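Glycerol-3-phosphate dehydrogenase [NAD(+)] 1 (Saccharomyces cerevisiae, PDB 4FGW) catalyses the NAD-dependent interconversion of dihydroxyacetone phosphate and sn-glycerol 3-phosphate, driving glycerol production and accumulation under hyperosmotic stress in yeast. Local coordinates at residues I40-W45 against M70-E75; K81-I86 against L105-D110. All blocks are in the same frame, centred on the assembly; numbering follows the deposited sequence.

Contact 1: residues I40-W45 against M70-E75; sequences IGSGNW and MWVFEE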
loop_
_atom_site.group_PDB
_atom_site.type_symbol
_atom_site.label_atom_id
_atom_site.label_comp_id
_atom_site.label_asym_id
_atom_site.label_seq_id
_atom_site.Cartn_x
_atom_site.Cartn_y
_atom_site.Cartn_z
ATOM N N ILE A 40 1.904 -28.532 -14.076
ATOM C CA ILE A 40 2.575 -29.489 -13.185
ATOM C C ILE A 40 2.217 -29.024 -11.763
ATOM O O ILE A 40 2.808 -28.048 -11.286
ATOM C CB ILE A 40 4.120 -29.525 -13.436
ATOM C CG1 ILE A 40 4.502 -29.783 -14.927
ATOM C CG2 ILE A 40 4.839 -30.485 -12.474
ATOM C CD1 ILE A 40 3.991 -31.068 -15.611
ATOM N N GLY A 41 1.210 -29.648 -11.139
ATOM C CA GLY A 41 0.784 -29.211 -9.814
ATOM C C GLY A 41 -0.230 -30.025 -9.048
ATOM O O GLY A 41 0.118 -30.665 -8.044
ATOM N N SER A 42 -1.510 -29.911 -9.453
ATOM C CA SER A 42 -2.674 -30.624 -8.883
ATOM C C SER A 42 -3.170 -30.283 -7.465
ATOM O O SER A 42 -4.253 -30.731 -7.083
ATOM C CB SER A 42 -2.591 -32.133 -9.102
ATOM O OG SER A 42 -1.644 -32.765 -8.257
ATOM N N GLY A 43 -2.421 -29.481 -6.716
ATOM C CA GLY A 43 -2.833 -29.051 -5.382
ATOM C C GLY A 43 -3.849 -27.921 -5.423
ATOM O O GLY A 43 -4.585 -27.777 -6.405
ATOM N N ASN A 44 -3.896 -27.134 -4.357
ATOM C CA ASN A 44 -4.700 -25.912 -4.237
ATOM C C ASN A 44 -4.615 -24.991 -5.435
ATOM O O ASN A 44 -5.524 -24.827 -6.208
ATOM C CB ASN A 44 -4.139 -25.121 -3.065
ATOM C CG ASN A 44 -5.133 -24.886 -2.009
ATOM O OD1 ASN A 44 -4.799 -24.558 -0.892
ATOM N ND2 ASN A 44 -6.371 -25.065 -2.344
ATOM N N TRP A 45 -3.461 -24.374 -5.525
ATOM C CA TRP A 45 -3.092 -23.406 -6.537
ATOM C C TRP A 45 -2.963 -24.024 -7.920
ATOM O O TRP A 45 -3.376 -23.406 -8.901
ATOM C CB TRP A 45 -1.825 -22.652 -6.086
ATOM C CG TRP A 45 -1.531 -21.333 -6.758
ATOM C CD1 TRP A 45 -0.295 -20.796 -6.971
ATOM C CD2 TRP A 45 -2.476 -20.352 -7.220
ATOM N NE1 TRP A 45 -0.409 -19.554 -7.554
ATOM C CE2 TRP A 45 -1.734 -19.257 -7.716
ATOM C CE3 TRP A 45 -3.879 -20.299 -7.286
ATOM C CZ2 TRP A 45 -2.345 -18.126 -8.266
ATOM C CZ3 TRP A 45 -4.485 -19.167 -7.806
ATOM C CH2 TRP A 45 -3.721 -18.092 -8.277
ATOM N N MET A 70 -3.039 -31.810 -16.696
ATOM C CA MET A 70 -2.611 -31.474 -15.345
ATOM C C MET A 70 -1.958 -32.685 -14.705
ATOM O O MET A 70 -2.618 -33.712 -14.532
ATOM C CB MET A 70 -3.774 -30.950 -14.486
ATOM C CG MET A 70 -3.351 -30.580 -13.066
ATOM S SD MET A 70 -4.656 -29.909 -12.018
ATOM C CE MET A 70 -5.697 -31.333 -11.809
ATOM N N TRP A 71 -0.659 -32.569 -14.360
ATOM C CA TRP A 71 0.040 -33.667 -13.709
ATOM C C TRP A 71 -0.411 -33.808 -12.261
ATOM O O TRP A 71 -0.228 -32.897 -11.452
ATOM C CB TRP A 71 1.572 -33.579 -13.822
ATOM C CG TRP A 71 2.251 -34.697 -13.079
ATOM C CD1 TRP A 71 2.232 -36.024 -13.402
ATOM C CD2 TRP A 71 2.909 -34.605 -11.807
ATOM N NE1 TRP A 71 2.894 -36.755 -12.444
ATOM C CE2 TRP A 71 3.317 -35.911 -11.450
ATOM C CE3 TRP A 71 3.212 -33.539 -10.939
ATOM C CZ2 TRP A 71 4.017 -36.180 -10.268
ATOM C CZ3 TRP A 71 3.908 -33.806 -9.770
ATOM C CH2 TRP A 71 4.308 -35.112 -9.446
ATOM N N VAL A 72 -1.006 -34.966 -11.954
ATOM C CA VAL A 72 -1.495 -35.311 -10.621
ATOM C C VAL A 72 -0.666 -36.481 -10.092
ATOM O O VAL A 72 -0.619 -37.527 -10.736
ATOM C CB VAL A 72 -3.016 -35.649 -10.623
ATOM C CG1 VAL A 72 -3.537 -35.885 -9.205
ATOM C CG2 VAL A 72 -3.838 -34.570 -11.327
ATOM N N PHE A 73 -0.005 -36.299 -8.927
ATOM C CA PHE A 73 0.753 -37.368 -8.282
ATOM C C PHE A 73 -0.314 -38.346 -7.782
ATOM O O PHE A 73 -1.130 -37.973 -6.936
ATOM C CB PHE A 73 1.630 -36.835 -7.126
ATOM C CG PHE A 73 2.455 -37.904 -6.441
ATOM C CD1 PHE A 73 3.710 -38.253 -6.924
ATOM C CD2 PHE A 73 1.968 -38.575 -5.323
ATOM C CE1 PHE A 73 4.463 -39.255 -6.301
ATOM C CE2 PHE A 73 2.720 -39.578 -4.703
ATOM C CZ PHE A 73 3.963 -39.911 -5.195
ATOM N N GLU A 74 -0.367 -39.545 -8.386
ATOM C CA GLU A 74 -1.375 -40.561 -8.094
ATOM C C GLU A 74 -1.538 -40.929 -6.621
ATOM O O GLU A 74 -0.573 -41.270 -5.936
ATOM C CB GLU A 74 -1.216 -41.804 -8.989
ATOM C CG GLU A 74 -2.473 -42.653 -9.116
ATOM C CD GLU A 74 -3.634 -42.005 -9.848
ATOM O OE1 GLU A 74 -3.733 -42.187 -11.083
ATOM O OE2 GLU A 74 -4.452 -41.328 -9.186
ATOM N N GLU A 75 -2.787 -40.827 -6.156
ATOM C CA GLU A 75 -3.255 -41.129 -4.806
ATOM C C GLU A 75 -4.652 -41.730 -4.931
ATOM O O GLU A 75 -5.364 -41.432 -5.894
ATOM C CB GLU A 75 -3.337 -39.841 -3.964
ATOM C CG GLU A 75 -2.007 -39.335 -3.437
ATOM C CD GLU A 75 -2.143 -38.110 -2.556
ATOM O OE1 GLU A 75 -1.987 -36.983 -3.078
ATOM O OE2 GLU A 75 -2.429 -38.275 -1.348
HETATM O O HOH W 1 0.907 -33.312 -8.643
#
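Ser42 sits in the turn that leaves strand 35-40 and packs against Met70, Trp71 and Val72 at the end of the parallel neighbour strand 67-71. This is the tight part of the contact. Ser42 CB lies 3.4 Å from Trp71 O and 3.5 Å from Val72 CG2, while Met70 runs extended through its first two torsions to bring SD within 3.8 Å of Ser42 CA. Its last torsion (chi3 68°) bends CE round toward Ser42 CB. Replacing Met70 with an alanine would probably open a gap beside Ser42 CA, where SD and CE now pack. One step back, at the bridge between the strands, Ile40 CG2 meets Trp71 CE3 at 3.8 Å, the two side chains crossing obliquely. Beyond Val72 the fit slackens: the exposed side chain of Phe73 veers off from Ser42, while the backbone N of Phe73 stands over the centre of the Trp71 ring. Here a water does the joining. It donates to Ser42 OG (2.6 Å) and to Trp71 O (3.1 Å), and accepts from Phe73 N (3.1 Å). Gly41 to Trp45, in a Rossmann-type glycine-rich turn, and Phe73 are thought to bind NAD(+). Within the two segments, van der Waals packing and this water join the probable cofactor turn to strand 67-71, while a backbone bond between Val39 and Trp71 ties the strands just before it.

Contact 2: residues K81-I86 against L105-D110; sequences KLTEII and LVANPD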
loop_
_atom_site.group_PDB
_atom_site.type_symbol
_atom_site.label_atom_id
_atom_site.label_comp_id
_atom_site.label_asym_id
_atom_site.label_seq_id
_atom_site.Cartn_x
_atom_site.Cartn_y
_atom_site.Cartn_z
ATOM N N LYS A 81 -8.955 -43.914 -7.835
ATOM C CA LYS A 81 -7.893 -43.067 -8.403
ATOM C C LYS A 81 -8.352 -41.612 -8.527
ATOM O O LYS A 81 -9.399 -41.348 -9.126
ATOM C CB LYS A 81 -7.427 -43.580 -9.780
ATOM C CG LYS A 81 -7.208 -45.086 -9.883
ATOM C CD LYS A 81 -8.237 -45.723 -10.803
ATOM C CE LYS A 81 -7.697 -45.960 -12.196
ATOM N NZ LYS A 81 -8.775 -46.330 -13.151
ATOM N N LEU A 82 -7.566 -40.676 -7.953
ATOM C CA LEU A 82 -7.843 -39.234 -7.969
ATOM C C LEU A 82 -7.909 -38.681 -9.397
ATOM O O LEU A 82 -8.782 -37.859 -9.686
ATOM C CB LEU A 82 -6.817 -38.465 -7.105
ATOM C CG LEU A 82 -6.936 -36.928 -7.016
ATOM C CD1 LEU A 82 -8.282 -36.482 -6.451
ATOM C CD2 LEU A 82 -5.814 -36.346 -6.185
ATOM N N THR A 83 -7.020 -39.174 -10.288
ATOM C CA THR A 83 -6.948 -38.788 -11.704
ATOM C C THR A 83 -8.260 -39.060 -12.449
ATOM O O THR A 83 -8.658 -38.259 -13.295
ATOM C CB THR A 83 -5.763 -39.471 -12.406
ATOM O OG1 THR A 83 -5.826 -40.883 -12.187
ATOM C CG2 THR A 83 -4.416 -38.924 -11.955
ATOM N N GLU A 84 -8.935 -40.178 -12.111
ATOM C CA GLU A 84 -10.202 -40.595 -12.720
ATOM C C GLU A 84 -11.427 -39.911 -12.107
ATOM O O GLU A 84 -12.443 -39.768 -12.790
ATOM C CB GLU A 84 -10.335 -42.121 -12.730
ATOM C CG GLU A 84 -9.216 -42.834 -13.479
ATOM C CD GLU A 84 -9.195 -42.674 -14.987
ATOM O OE1 GLU A 84 -8.703 -41.627 -15.473
ATOM O OE2 GLU A 84 -9.625 -43.622 -15.685
ATOM N N ILE A 85 -11.324 -39.475 -10.831
ATOM C CA ILE A 85 -12.366 -38.721 -10.116
ATOM C C ILE A 85 -12.502 -37.343 -10.805
ATOM O O ILE A 85 -13.621 -36.867 -11.022
ATOM C CB ILE A 85 -12.031 -38.611 -8.587
ATOM C CG1 ILE A 85 -12.203 -39.984 -7.882
ATOM C CG2 ILE A 85 -12.868 -37.517 -7.881
ATOM C CD1 ILE A 85 -11.380 -40.173 -6.581
ATOM N N ILE A 86 -11.352 -36.745 -11.181
ATOM C CA ILE A 86 -11.261 -35.463 -11.889
ATOM C C ILE A 86 -11.739 -35.626 -13.349
ATOM O O ILE A 86 -12.477 -34.773 -13.839
ATOM C CB ILE A 86 -9.831 -34.841 -11.752
ATOM C CG1 ILE A 86 -9.555 -34.411 -10.292
ATOM C CG2 ILE A 86 -9.604 -33.665 -12.720
ATOM C CD1 ILE A 86 -8.103 -34.532 -9.841
ATOM N N LEU A 105 -10.113 -29.958 -18.929
ATOM C CA LEU A 105 -9.054 -30.087 -17.934
ATOM C C LEU A 105 -8.914 -31.566 -17.580
ATOM O O LEU A 105 -9.722 -32.107 -16.818
ATOM C CB LEU A 105 -9.331 -29.214 -16.694
ATOM C CG LEU A 105 -8.322 -29.255 -15.529
ATOM C CD1 LEU A 105 -6.879 -29.097 -16.014
ATOM C CD2 LEU A 105 -8.649 -28.192 -14.494
ATOM N N VAL A 106 -7.900 -32.223 -18.174
ATOM C CA VAL A 106 -7.629 -33.649 -18.005
ATOM C C VAL A 106 -6.463 -33.899 -17.047
ATOM O O VAL A 106 -5.372 -33.363 -17.244
ATOM C CB VAL A 106 -7.458 -34.372 -19.378
ATOM C CG1 VAL A 106 -7.034 -35.829 -19.205
ATOM C CG2 VAL A 106 -8.738 -34.290 -20.203
ATOM N N ALA A 107 -6.711 -34.730 -16.017
ATOM C CA ALA A 107 -5.730 -35.135 -15.013
ATOM C C ALA A 107 -4.854 -36.268 -15.574
ATOM O O ALA A 107 -5.372 -37.187 -16.216
ATOM C CB ALA A 107 -6.447 -35.600 -13.756
ATOM N N ASN A 108 -3.545 -36.193 -15.325
ATOM C CA ASN A 108 -2.596 -37.187 -15.814
ATOM C C ASN A 108 -1.644 -37.669 -14.705
ATOM O O ASN A 108 -0.972 -36.840 -14.088
ATOM C CB ASN A 108 -1.819 -36.653 -17.020
ATOM C CG ASN A 108 -1.301 -37.746 -17.922
ATOM O OD1 ASN A 108 -0.557 -38.641 -17.502
ATOM N ND2 ASN A 108 -1.697 -37.708 -19.184
ATOM N N PRO A 109 -1.555 -38.995 -14.447
ATOM C CA PRO A 109 -0.653 -39.462 -13.380
ATOM C C PRO A 109 0.819 -39.570 -13.784
ATOM O O PRO A 109 1.683 -39.660 -12.905
ATOM C CB PRO A 109 -1.240 -40.818 -12.987
ATOM C CG PRO A 109 -1.915 -41.310 -14.223
ATOM C CD PRO A 109 -2.285 -40.119 -15.072
ATOM N N ASP A 110 1.100 -39.580 -15.107
ATOM C CA ASP A 110 2.446 -39.698 -15.669
ATOM C C ASP A 110 2.996 -38.321 -16.043
ATOM O O ASP A 110 2.418 -37.631 -16.885
ATOM C CB ASP A 110 2.445 -40.651 -16.881
ATOM C CG ASP A 110 3.819 -41.078 -17.357
ATOM O OD1 ASP A 110 4.582 -40.207 -17.837
ATOM O OD2 ASP A 110 4.106 -42.295 -17.323
#
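A beta-alpha-beta unit of the Rossmann-type domain, strand 67-71, helix 82-86 and strand 105-108, is packed together here, with Thr83 and Ile86 of the helix set over Ala107 of the strand. Helix and strand run nearly antiparallel, at 170°, and their axes approach to 7.4 Å. The small Ala107 side chain permits that closeness: its CB points at the helix and comes within 3.5 Å of the backbone atom Thr83 O. One turn along, Ile86 closes over the same methyl, its CG2 3.8 Å from Ala107 CB. Thr83 divides its two branches between different tasks. Its OG1 lies between the backbone N and the carbonyl carbon (chi1 53°) and hydrogen-bonds to Glu74 OE1, whereas CG2 meets the proline ring, 3.8 Å from Pro109 CB, the two side chains crossing at about a right angle. Strand 105-108 is the outermost of the sheet on this side within the chain, and Asn87 OD1, just past the helix, takes up Ala107 N. Leu105 packs on Ala50 and Ala54 of helix 44-59. The strand ends in an Asx turn leading into helix 111-115. Asn108 ND2 is held by Gln69 OE1 and Asp113 OD1, and Asn108 OD1 accepts from Asp110 N at 3.1 Å, on a lone pair in the carbonyl plane with an N-H...O angle of 150°.

Overall arrangement
From the N terminus, strand 35-40 runs into the glycine-rich turn and helix 44-59, and the chain returns as strand 67-71, where contact 1 closes the loop. It then passes through helix 82-86 and, after a long irregular stretch, reaches strand 105-108, where contact 2 closes a second loop. The two loops follow in series, neither nesting nor crossing, within the N-terminal, NAD-binding domain. Strand 67-71 lies between strands 35-40 and 105-108 in the sheet, and Met70 O accepts a probable hydrogen bond from Asn108 N. Contact 1 ties the glycine-rich turn after strand 35-40 to strand 67-71, and contact 2 ties helix 82-86 to strand 105-108.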